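Local coordinates for hypothetical protein ST0148 (Sulfolobus tokodaii, PDB 2PD2), which is of unknown function but belongs to the DsrE/DsrF-like family of small alpha/beta proteins, whose characterised members include sulfur-relay proteins, at residues Ala30-Val35 against Lys60-Val65. Residues are numbered along the deposited sequence; the frame is centred on the assembly and turned at random.
Sequences AEIEVV and KNILIV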
loop_
_atom_site.group_PDB
_atom_site.type_symbol
_atom_site.label_atom_id
_atom_site.label_comp_id
_atom_site.label_asym_id
_atom_site.label_seq_id
_atom_site.Cartn_x
_atom_site.Cartn_y
_atom_site.Cartn_z
ATOM N N ALA A 30 -16.077 -14.179 -0.630
ATOM C CA ALA A 30 -15.354 -13.044 -0.079
ATOM C C ALA A 30 -16.356 -11.937 0.246
ATOM O O ALA A 30 -17.342 -11.756 -0.468
ATOM C CB ALA A 30 -14.329 -12.535 -1.087
ATOM N N GLU A 31 -16.108 -11.219 1.339
ATOM C CA GLU A 31 -16.951 -10.101 1.739
ATOM C C GLU A 31 -16.025 -8.912 1.515
ATOM O O GLU A 31 -15.118 -8.658 2.306
ATOM C CB GLU A 31 -17.328 -10.220 3.210
ATOM C CG GLU A 31 -18.622 -9.536 3.567
ATOM C CD GLU A 31 -18.959 -9.680 5.033
ATOM O OE1 GLU A 31 -18.736 -10.779 5.591
ATOM O OE2 GLU A 31 -19.448 -8.699 5.622
ATOM N N ILE A 32 -16.260 -8.183 0.431
ATOM C CA ILE A 32 -15.389 -7.081 0.061
ATOM C C ILE A 32 -15.967 -5.677 0.156
ATOM O O ILE A 32 -17.092 -5.429 -0.270
ATOM C CB ILE A 32 -14.889 -7.283 -1.395
ATOM C CG1 ILE A 32 -14.263 -8.674 -1.545
ATOM C CG2 ILE A 32 -13.879 -6.200 -1.772
ATOM C CD1 ILE A 32 -14.224 -9.155 -2.993
ATOM N N GLU A 33 -15.168 -4.765 0.710
ATOM C CA GLU A 33 -15.526 -3.357 0.815
ATOM C C GLU A 33 -14.378 -2.582 0.180
ATOM O O GLU A 33 -13.223 -2.734 0.571
ATOM C CB GLU A 33 -15.673 -2.892 2.267
ATOM C CG GLU A 33 -15.932 -1.384 2.349
ATOM C CD GLU A 33 -16.055 -0.861 3.772
ATOM O OE1 GLU A 33 -16.553 -1.599 4.644
ATOM O OE2 GLU A 33 -15.673 0.301 4.014
ATOM N N VAL A 34 -14.691 -1.761 -0.808
ATOM C CA VAL A 34 -13.661 -0.985 -1.473
ATOM C C VAL A 34 -13.798 0.476 -1.091
ATOM O O VAL A 34 -14.844 1.090 -1.309
ATOM C CB VAL A 34 -13.762 -1.103 -3.002
ATOM C CG1 VAL A 34 -12.588 -0.373 -3.648
ATOM C CG2 VAL A 34 -13.776 -2.572 -3.414
ATOM N N VAL A 35 -12.733 1.028 -0.526
ATOM C CA VAL A 35 -12.711 2.425 -0.104
ATOM C C VAL A 35 -11.838 3.268 -1.036
ATOM O O VAL A 35 -10.626 3.050 -1.130
ATOM C CB VAL A 35 -12.141 2.558 1.326
ATOM C CG1 VAL A 35 -12.038 4.040 1.716
ATOM C CG2 VAL A 35 -13.017 1.792 2.309
ATOM N N LYS A 60 -22.158 -7.597 -7.923
ATOM C CA LYS A 60 -21.549 -8.742 -7.259
ATOM C C LYS A 60 -21.602 -8.611 -5.729
ATOM O O LYS A 60 -20.931 -9.348 -5.003
ATOM C CB LYS A 60 -20.102 -8.899 -7.746
ATOM C CG LYS A 60 -20.000 -9.416 -9.188
ATOM C CD LYS A 60 -18.568 -9.388 -9.705
ATOM C CE LYS A 60 -18.404 -10.229 -10.974
ATOM N NZ LYS A 60 -19.286 -9.801 -12.094
ATOM N N ASN A 61 -22.411 -7.668 -5.255
ATOM C CA ASN A 61 -22.600 -7.415 -3.825
ATOM C C ASN A 61 -21.365 -6.873 -3.103
ATOM O O ASN A 61 -21.188 -7.083 -1.903
ATOM C CB ASN A 61 -23.095 -8.683 -3.119
ATOM C CG ASN A 61 -23.678 -8.392 -1.748
ATOM O OD1 ASN A 61 -24.386 -7.403 -1.570
ATOM N ND2 ASN A 61 -23.398 -9.258 -0.779
ATOM N N ILE A 62 -20.517 -6.166 -3.838
ATOM C CA ILE A 62 -19.323 -5.575 -3.255
ATOM C C ILE A 62 -19.685 -4.168 -2.767
ATOM O O ILE A 62 -20.359 -3.416 -3.469
ATOM C CB ILE A 62 -18.187 -5.534 -4.303
ATOM C CG1 ILE A 62 -17.695 -6.965 -4.557
ATOM C CG2 ILE A 62 -17.044 -4.654 -3.826
ATOM C CD1 ILE A 62 -16.647 -7.092 -5.646
ATOM N N LEU A 63 -19.267 -3.828 -1.550
ATOM C CA LEU A 63 -19.560 -2.514 -0.982
ATOM C C LEU A 63 -18.575 -1.472 -1.502
ATOM O O LEU A 63 -17.365 -1.581 -1.266
ATOM C CB LEU A 63 -19.487 -2.572 0.554
ATOM C CG LEU A 63 -19.746 -1.272 1.327
ATOM C CD1 LEU A 63 -21.139 -0.726 0.970
ATOM C CD2 LEU A 63 -19.645 -1.540 2.833
ATOM N N ILE A 64 -19.090 -0.470 -2.211
ATOM C CA ILE A 64 -18.251 0.592 -2.769
ATOM C C ILE A 64 -18.394 1.837 -1.903
ATOM O O ILE A 64 -19.486 2.381 -1.767
ATOM C CB ILE A 64 -18.652 0.938 -4.223
ATOM C CG1 ILE A 64 -18.583 -0.316 -5.104
ATOM C CG2 ILE A 64 -17.728 2.019 -4.770
ATOM C CD1 ILE A 64 -17.210 -1.007 -5.117
ATOM N N VAL A 65 -17.279 2.290 -1.332
ATOM C CA VAL A 65 -17.286 3.437 -0.431
ATOM C C VAL A 65 -16.393 4.597 -0.869
ATOM O O VAL A 65 -15.236 4.400 -1.242
ATOM C CB VAL A 65 -16.858 2.981 0.995
ATOM C CG1 VAL A 65 -16.666 4.175 1.905
ATOM C CG2 VAL A 65 -17.911 2.047 1.573
HETATM O O HOH W 1 -18.595 -8.582 -0.986
#
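Residues 31-35 and 63-65 pair as neighbouring parallel strands whose axes come within 4.7 Å at 16°, the two arms of a beta-alpha-beta crossover through helix 51-59 in the five-stranded parallel sheet. Three backbone hydrogen bonds join them: Leu63 N gives to Ile32 O, Val34 N to Leu63 O (2.7 Å), and Val65 N to Val34 O. Where the strands begin, a water takes over: it accepts from Ile32 N and donates to Asn61 O, linking the start of strand 31-35 to the C-prime residue of the Schellman motif that ends helix 51-59.

On one face, beta-branched residues suit the extended backbone and pack against one another over the strand pair, Ile32 and Ile62 reaching Leu23 and Val20 of helix 13-26. CG2 of Ile62 lies 4.1 Å from CG2 of Ile32, alongside it, and 3.9 Å from CG2 of Val34, whose side chain runs at a slant to it. Ile64 reaches back with its CD1 to within 4.0 Å of Val34 CB.

On the other face, compact Val35 and Val65 meet through CG2 and CB, with Val35 touching helix 91-100. Glu33, CG anti to the backbone N (chi1 175°) and extended beyond, offers its aliphatic part to the flexible, partly exposed Leu63. Its OE2 comes close to like-charged Glu94 of that helix, whose Lys98 also touches Glu33. An alanine here would probably leave Leu63 CD2 and Val65 CG2 without the chain they lie against. At its tip the contacts are van der Waals: OE1 has Leu63 CD2 beside it, and OE2 lies 3.7 Å from Val65 CG2.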